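Side-chain contacts in HTH-type transcriptional repressor NemR (Escherichia coli, PDB 4YZE), which represses transcription of the nemRA-gloA operon by binding the NemR box and takes part in the response to electrophiles and reactive chlorine species such as bleach: residues N83-I88 and N194-P199; N145-E148 and T153-G156; Q93-Q98 and A167-A172. The protein carries 5 engineered substitutions. All blocks are in the same frame, centred on the assembly; numbering follows the deposited sequence.

How the contacts relate
All three contacts lie in the helical C-terminal domain of this TetR-family repressor. Contact 1 joins the start of helix 84-97 to the tail after helix 183-195, enclosing the other two along the chain; contact 3 joins the end of helix 84-97 to helix 158-179, and contact 2, nested inside contact 3, closes the short loop between helix 122-148 and helix 158-179. Contacts 1 and 2 touch, their centres about 9 Å apart, through the probable hydrogen bond Thr153 N to Ala197 O (2.8 Å). Contact 3 lies about 16 Å from contact 1 and 21 Å from contact 2, centre to centre. Contacts 1 and 2 thus tie together one end of the domain, while contact 3 places Trp169 next to Cys108, central to the response to reactive chlorine species.

Contact 1. Residues N83-I88 and N194-P199; sequences NYRDRI and NIIATP
Arg85 NE donates to the backbone O of Ile196 at 2.7 Å, a hydrogen bond from helix 84-97 to the tail that follows helix 183-195. It is moderately bent (N-H...O 147°), and the oxygen lies somewhat off the guanidinium plane. The arginine reaches it with CG trans to the backbone nitrogen (chi1 -179°) and the chain drawn out straight from CG to NE. Thr198 then lies over one face of the guanidinium, toward its rim: its methyl CG2 is 3.6 Å from Arg85 CD and equally far from Arg85 NH1. Because Ile196 is the first residue to leave the helix and NH2 binds the backbone O of Lys193, the charge sits among carbonyls at a helix C-terminus, where the helix dipole would probably favour it. A methionine here would probably leave the carbonyls of Ile196 and Lys193 without this donor and Thr198 without its flat support. At the start of the same helix, on the two sides of Arg85 in sequence, Asn83 and Asp86 form a capping box: Asp86 N donates to Asn83 OD1 at 2.9 Å, and Asn83 N donates back to Asp86 OD2 at 3.1 Å from above the carboxylate plane. Ile88 and Ile196 both pack on Leu143 of helix 122-148, Ile196 also meets Gln161 of helix 158-179, and Ile195 touches Ile195 of the second subunit.

Contact 2. Residues N145-E148 and T153-G156; sequences NGRE and TFSG. Engineered in segment 153-156: Ser155 (natural residue Cys).
Arg147 and Phe154 are brought face to face by two first torsions: Arg147 carries CG beside its backbone N (chi1 -86°) and then runs extended to NE, while Phe154 places CG between its backbone N and carbonyl carbon (chi1 60°), which turns one face of the ring to the arginine. The guanidinium lies nearly flat on the ring, the planes 14° apart, as a stacked cation-pi pair in which Arg147 CZ stands 3.6 Å from the centroid of the Phe154 ring. Arg147 NH2 lies over the face toward the rim, 3.3 Å from Phe154 CE2, and the aliphatic part of the arginine comes in past the rim at Phe154 CE1, so the two side chains cross at about a right angle. The edge of the guanidinium is used at the same time. NH1 and NH2 of Arg147 both donate end-on to Gly156 O, each at 2.7 Å, NH2 in the carbonyl plane on a lone pair and NH1 tilted from that plane. NH2 of Arg147 also donates to Phe154 O at 2.7 Å, here from above the carbonyl plane. Since these acceptors lie close to the guanidinium plane, the bonds probably help fix its rotation and hold it nearly parallel to the ring. A water accepts from Arg147 NE (2.9 Å), binds Thr153 OG1 (2.8 Å) and gives a weak bond to Phe154 O. Gly156 has a positive phi at which a side chain would jam against the preceding carbonyl. The engineered Ser155 turns away, its OG bonded to Asn194 of the second subunit. The arrangement is a cation-pi stack combined with arginine-to-carbonyl bonds, closing the loop between helix 122-148 and helix 158-179 in the TetR-type C-terminal domain.

Contact 3. Residues Q93-Q98 and A167-A172; sequences QQTLNQ and ALWLGA
Thr95 and Trp169 mark the nearest approach of two helical segments whose CA atoms there are still 8.4 Å apart, so side chains alone bridge the gap. The indole NE1 of Trp169 donates to Thr95 OG1 at 2.7 Å, with the oxygen lying in the ring plane, at the edge, and the N-H...O angle bent to 142°. Trp169 reaches out with CG trans to its backbone N (chi1 175°), which carries the nitrogen edge of the indole toward helix 84-97. On the threonine, OG1 sits beside the backbone N, and the methyl CG2 follows close by, 3.3 Å from Trp169 NE1. The hydroxyl is engaged twice, since Thr95 OG1 also bonds to the backbone O of Tyr91 one turn earlier; this second bond should help fix its direction. Tyr91 stacks its ring on Trp169 as well. Trp169 is held among Tyr69 of helix 54-79, Tyr92 of helix 84-97 and Cys108, which has a central role in the response to reactive chlorine species; the side chains of Trp169 and Cys108 are about 4 Å apart at their nearest atoms. Through Ala167, Leu168 and Leu170 the same helix 158-179 packs on the second subunit, and Leu168 also meets helix 183-195.

Contact 1. Residues N83-I88 and N194-P199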
# COMPACT_ATOMS: atom_id res chain seq x y z
N ASN A 83 -21.67 16.31 -10.54
CA ASN A 83 -22.41 15.15 -10.05
C ASN A 83 -21.56 14.16 -9.27
O ASN A 83 -20.34 14.36 -9.10
CB ASN A 83 -23.19 14.45 -11.19
CG ASN A 83 -22.28 13.89 -12.30
OD1 ASN A 83 -21.10 13.57 -12.08
ND2 ASN A 83 -22.84 13.75 -13.50
N TYR A 84 -22.18 13.09 -8.78
CA TYR A 84 -21.43 12.13 -7.96
C TYR A 84 -20.29 11.47 -8.72
O TYR A 84 -19.32 11.07 -8.10
CB TYR A 84 -22.36 11.09 -7.35
CG TYR A 84 -23.31 11.70 -6.37
CD1 TYR A 84 -22.86 12.14 -5.13
CD2 TYR A 84 -24.65 11.86 -6.68
CE1 TYR A 84 -23.72 12.71 -4.23
CE2 TYR A 84 -25.52 12.44 -5.78
CZ TYR A 84 -25.05 12.86 -4.56
OH TYR A 84 -25.92 13.43 -3.66
N ARG A 85 -20.41 11.33 -10.03
CA ARG A 85 -19.31 10.75 -10.77
C ARG A 85 -18.13 11.74 -10.77
O ARG A 85 -16.99 11.34 -10.51
CB ARG A 85 -19.71 10.35 -12.19
CG ARG A 85 -18.58 9.71 -12.98
CD ARG A 85 -19.03 9.14 -14.30
NE ARG A 85 -17.91 8.62 -15.08
CZ ARG A 85 -17.08 9.37 -15.80
NH1 ARG A 85 -17.22 10.69 -15.83
NH2 ARG A 85 -16.10 8.80 -16.49
N ASP A 86 -18.42 13.01 -11.05
CA ASP A 86 -17.39 14.05 -11.04
C ASP A 86 -16.68 14.11 -9.70
O ASP A 86 -15.46 14.31 -9.62
CB ASP A 86 -18.01 15.42 -11.32
CG ASP A 86 -18.68 15.50 -12.68
OD1 ASP A 86 -18.26 14.78 -13.62
OD2 ASP A 86 -19.63 16.31 -12.81
N ARG A 87 -17.44 13.96 -8.62
CA ARG A 87 -16.88 14.08 -7.29
C ARG A 87 -15.96 12.90 -6.97
O ARG A 87 -14.89 13.07 -6.41
CB ARG A 87 -17.99 14.22 -6.25
CG ARG A 87 -18.75 15.53 -6.40
CD ARG A 87 -20.00 15.53 -5.55
NE ARG A 87 -21.03 16.42 -6.08
CZ ARG A 87 -22.14 16.76 -5.43
NH1 ARG A 87 -22.38 16.28 -4.22
NH2 ARG A 87 -23.01 17.58 -6.00
N ILE A 88 -16.38 11.70 -7.36
CA ILE A 88 -15.53 10.54 -7.19
C ILE A 88 -14.22 10.69 -7.97
O ILE A 88 -13.14 10.41 -7.42
CB ILE A 88 -16.27 9.26 -7.55
CG1 ILE A 88 -17.28 8.96 -6.45
CG2 ILE A 88 -15.30 8.09 -7.68
CD1 ILE A 88 -18.28 7.89 -6.81
N ASN A 194 -13.12 4.65 -16.38
CA ASN A 194 -13.72 3.62 -17.22
C ASN A 194 -14.64 2.69 -16.42
O ASN A 194 -15.64 2.19 -16.94
CB ASN A 194 -12.62 2.83 -17.94
CG ASN A 194 -13.15 1.98 -19.07
OD1 ASN A 194 -13.18 0.75 -18.99
ND2 ASN A 194 -13.58 2.64 -20.15
N ILE A 195 -14.31 2.47 -15.16
CA ILE A 195 -15.07 1.54 -14.31
C ILE A 195 -16.34 2.19 -13.77
O ILE A 195 -17.40 1.56 -13.74
CB ILE A 195 -14.19 1.02 -13.14
CG1 ILE A 195 -13.10 0.10 -13.68
CG2 ILE A 195 -15.02 0.28 -12.14
CD1 ILE A 195 -13.65 -0.96 -14.64
N ILE A 196 -16.22 3.44 -13.31
CA ILE A 196 -17.35 4.22 -12.84
C ILE A 196 -17.76 5.10 -14.01
O ILE A 196 -17.23 6.21 -14.16
CB ILE A 196 -16.99 5.11 -11.61
CG1 ILE A 196 -16.31 4.27 -10.52
CG2 ILE A 196 -18.23 5.81 -11.05
CD1 ILE A 196 -17.12 3.08 -10.01
N ALA A 197 -18.67 4.60 -14.84
CA ALA A 197 -18.97 5.24 -16.13
C ALA A 197 -20.19 6.13 -16.08
O ALA A 197 -21.03 6.04 -15.19
CB ALA A 197 -19.16 4.19 -17.23
N THR A 198 -20.30 6.98 -17.09
CA THR A 198 -21.53 7.72 -17.30
C THR A 198 -22.52 6.74 -17.91
O THR A 198 -22.14 5.90 -18.74
CB THR A 198 -21.31 8.92 -18.21
OG1 THR A 198 -20.85 8.46 -19.49
CG2 THR A 198 -20.25 9.84 -17.61
N PRO A 199 -23.78 6.80 -17.47
CA PRO A 199 -24.84 5.95 -18.03
C PRO A 199 -24.94 6.14 -19.54
O PRO A 199 -24.69 7.25 -20.01
CB PRO A 199 -26.11 6.48 -17.36
CG PRO A 199 -25.63 7.05 -16.05
CD PRO A 199 -24.26 7.63 -16.35

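Contact 2. Residues N145-E148 and T153-G156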
# COMPACT_ATOMS: atom_id res chain seq x y z
N ASN A 145 -25.63 6.99 -4.19
CA ASN A 145 -26.26 8.23 -4.62
C ASN A 145 -26.21 8.39 -6.14
O ASN A 145 -27.19 8.80 -6.76
CB ASN A 145 -25.59 9.44 -3.96
CG ASN A 145 -25.88 9.53 -2.48
OD1 ASN A 145 -26.87 8.97 -2.00
ND2 ASN A 145 -25.04 10.25 -1.75
N GLY A 146 -25.04 8.09 -6.71
CA GLY A 146 -24.81 8.22 -8.14
C GLY A 146 -25.71 7.29 -8.92
O GLY A 146 -26.19 7.66 -10.01
N ARG A 147 -25.94 6.09 -8.39
CA ARG A 147 -26.89 5.18 -9.04
C ARG A 147 -28.30 5.72 -8.91
O ARG A 147 -29.08 5.65 -9.86
CB ARG A 147 -26.81 3.78 -8.43
CG ARG A 147 -25.75 2.89 -9.03
CD ARG A 147 -25.84 1.49 -8.45
NE ARG A 147 -24.99 0.55 -9.17
CZ ARG A 147 -24.46 -0.54 -8.64
NH1 ARG A 147 -24.68 -0.82 -7.36
NH2 ARG A 147 -23.71 -1.35 -9.39
N GLU A 148 -28.62 6.28 -7.75
CA GLU A 148 -29.99 6.70 -7.46
C GLU A 148 -30.42 7.95 -8.22
O GLU A 148 -31.60 8.11 -8.51
CB GLU A 148 -30.22 6.86 -5.96
CG GLU A 148 -30.08 5.55 -5.19
CD GLU A 148 -30.73 5.59 -3.82
OE1 GLU A 148 -30.46 4.68 -3.02
OE2 GLU A 148 -31.53 6.51 -3.55
N THR A 153 -22.65 4.50 -13.42
CA THR A 153 -22.98 3.09 -13.42
C THR A 153 -21.69 2.31 -13.16
O THR A 153 -20.60 2.79 -13.48
CB THR A 153 -23.66 2.66 -14.76
OG1 THR A 153 -24.28 1.38 -14.60
CG2 THR A 153 -22.65 2.61 -15.90
N PHE A 154 -21.83 1.13 -12.55
CA PHE A 154 -20.71 0.23 -12.31
C PHE A 154 -21.23 -1.17 -11.98
O PHE A 154 -22.42 -1.35 -11.73
CB PHE A 154 -19.82 0.74 -11.17
CG PHE A 154 -20.54 0.87 -9.85
CD1 PHE A 154 -21.20 2.05 -9.52
CD2 PHE A 154 -20.55 -0.18 -8.94
CE1 PHE A 154 -21.87 2.18 -8.31
CE2 PHE A 154 -21.22 -0.07 -7.72
CZ PHE A 154 -21.88 1.12 -7.40
N SER A 155 -20.33 -2.14 -11.91
CA SER A 155 -20.70 -3.51 -11.57
C SER A 155 -20.71 -3.77 -10.06
O SER A 155 -19.76 -3.42 -9.37
CB SER A 155 -19.73 -4.49 -12.25
OG SER A 155 -20.21 -5.82 -12.20
N GLY A 156 -21.79 -4.36 -9.55
CA GLY A 156 -21.82 -4.83 -8.17
C GLY A 156 -22.31 -3.89 -7.07
O GLY A 156 -22.79 -2.79 -7.33
O HOH W 1 -25.19 0.75 -12.08

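Contact 3. Residues Q93-Q98 and A167-A172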
# COMPACT_ATOMS: atom_id res chain seq x y z
N GLN A 93 -8.25 12.81 -8.52
CA GLN A 93 -7.53 13.95 -9.11
C GLN A 93 -6.82 14.76 -8.02
O GLN A 93 -5.69 15.20 -8.20
CB GLN A 93 -8.47 14.83 -9.94
CG GLN A 93 -7.81 16.05 -10.59
CD GLN A 93 -6.77 15.69 -11.63
OE1 GLN A 93 -5.60 16.07 -11.52
NE2 GLN A 93 -7.18 14.95 -12.66
N GLN A 94 -7.49 14.92 -6.87
CA GLN A 94 -6.88 15.58 -5.72
C GLN A 94 -5.66 14.81 -5.20
O GLN A 94 -4.65 15.41 -4.83
CB GLN A 94 -7.90 15.70 -4.58
CG GLN A 94 -8.08 17.11 -4.03
CD GLN A 94 -9.46 17.68 -4.33
OE1 GLN A 94 -9.93 17.62 -5.47
NE2 GLN A 94 -10.11 18.22 -3.31
N THR A 95 -5.77 13.49 -5.18
CA THR A 95 -4.66 12.64 -4.78
C THR A 95 -3.48 12.91 -5.69
O THR A 95 -2.35 13.06 -5.22
CB THR A 95 -5.04 11.16 -4.86
OG1 THR A 95 -6.15 10.90 -4.01
CG2 THR A 95 -3.86 10.29 -4.45
N LEU A 96 -3.76 12.98 -7.00
CA LEU A 96 -2.72 13.35 -7.98
C LEU A 96 -2.07 14.70 -7.67
O LEU A 96 -0.85 14.85 -7.78
CB LEU A 96 -3.30 13.39 -9.39
CG LEU A 96 -2.79 12.38 -10.41
CD1 LEU A 96 -3.54 12.53 -11.73
CD2 LEU A 96 -1.31 12.55 -10.64
N ASN A 97 -2.88 15.68 -7.28
CA ASN A 97 -2.34 17.02 -7.04
C ASN A 97 -1.52 17.07 -5.75
O ASN A 97 -0.44 17.65 -5.71
CB ASN A 97 -3.47 18.04 -6.95
CG ASN A 97 -4.30 18.11 -8.22
OD1 ASN A 97 -3.86 17.69 -9.29
ND2 ASN A 97 -5.51 18.64 -8.11
N GLN A 98 -2.06 16.45 -4.71
CA GLN A 98 -1.46 16.45 -3.38
C GLN A 98 -0.40 15.37 -3.22
O GLN A 98 -0.06 14.98 -2.10
CB GLN A 98 -2.55 16.27 -2.32
CG GLN A 98 -3.53 17.44 -2.27
CD GLN A 98 -4.74 17.17 -1.38
OE1 GLN A 98 -4.74 16.24 -0.58
NE2 GLN A 98 -5.77 18.00 -1.52
N ALA A 167 -8.70 0.36 -1.96
CA ALA A 167 -7.51 -0.49 -2.10
C ALA A 167 -6.68 0.02 -3.27
O ALA A 167 -5.45 0.08 -3.20
CB ALA A 167 -7.91 -1.91 -2.32
N LEU A 168 -7.35 0.41 -4.35
CA LEU A 168 -6.64 0.89 -5.54
C LEU A 168 -5.85 2.16 -5.25
O LEU A 168 -4.68 2.30 -5.66
CB LEU A 168 -7.65 1.15 -6.67
CG LEU A 168 -7.29 1.09 -8.15
CD1 LEU A 168 -8.12 2.11 -8.95
CD2 LEU A 168 -5.84 1.26 -8.45
N TRP A 169 -6.50 3.11 -4.59
CA TRP A 169 -5.89 4.37 -4.18
C TRP A 169 -4.66 4.14 -3.30
O TRP A 169 -3.63 4.80 -3.46
CB TRP A 169 -6.95 5.18 -3.42
CG TRP A 169 -6.48 6.46 -2.80
CD1 TRP A 169 -6.49 7.70 -3.38
CD2 TRP A 169 -5.96 6.65 -1.47
NE1 TRP A 169 -6.00 8.64 -2.50
CE2 TRP A 169 -5.66 8.02 -1.32
CE3 TRP A 169 -5.72 5.79 -0.40
CZ2 TRP A 169 -5.13 8.55 -0.14
CZ3 TRP A 169 -5.19 6.31 0.78
CH2 TRP A 169 -4.90 7.69 0.90
N LEU A 170 -4.79 3.20 -2.37
CA LEU A 170 -3.72 2.86 -1.42
C LEU A 170 -2.54 2.26 -2.17
O LEU A 170 -1.39 2.69 -2.01
CB LEU A 170 -4.29 1.87 -0.36
CG LEU A 170 -4.19 2.18 1.13
CD1 LEU A 170 -4.71 1.00 1.96
CD2 LEU A 170 -2.77 2.50 1.56
N GLY A 171 -2.82 1.29 -3.04
CA GLY A 171 -1.74 0.60 -3.74
C GLY A 171 -1.05 1.51 -4.74
O GLY A 171 0.17 1.44 -4.97
N ALA A 172 -1.82 2.41 -5.33
CA ALA A 172 -1.24 3.26 -6.36
C ALA A 172 -0.32 4.27 -5.71
O ALA A 172 0.72 4.61 -6.27
CB ALA A 172 -2.34 3.98 -7.19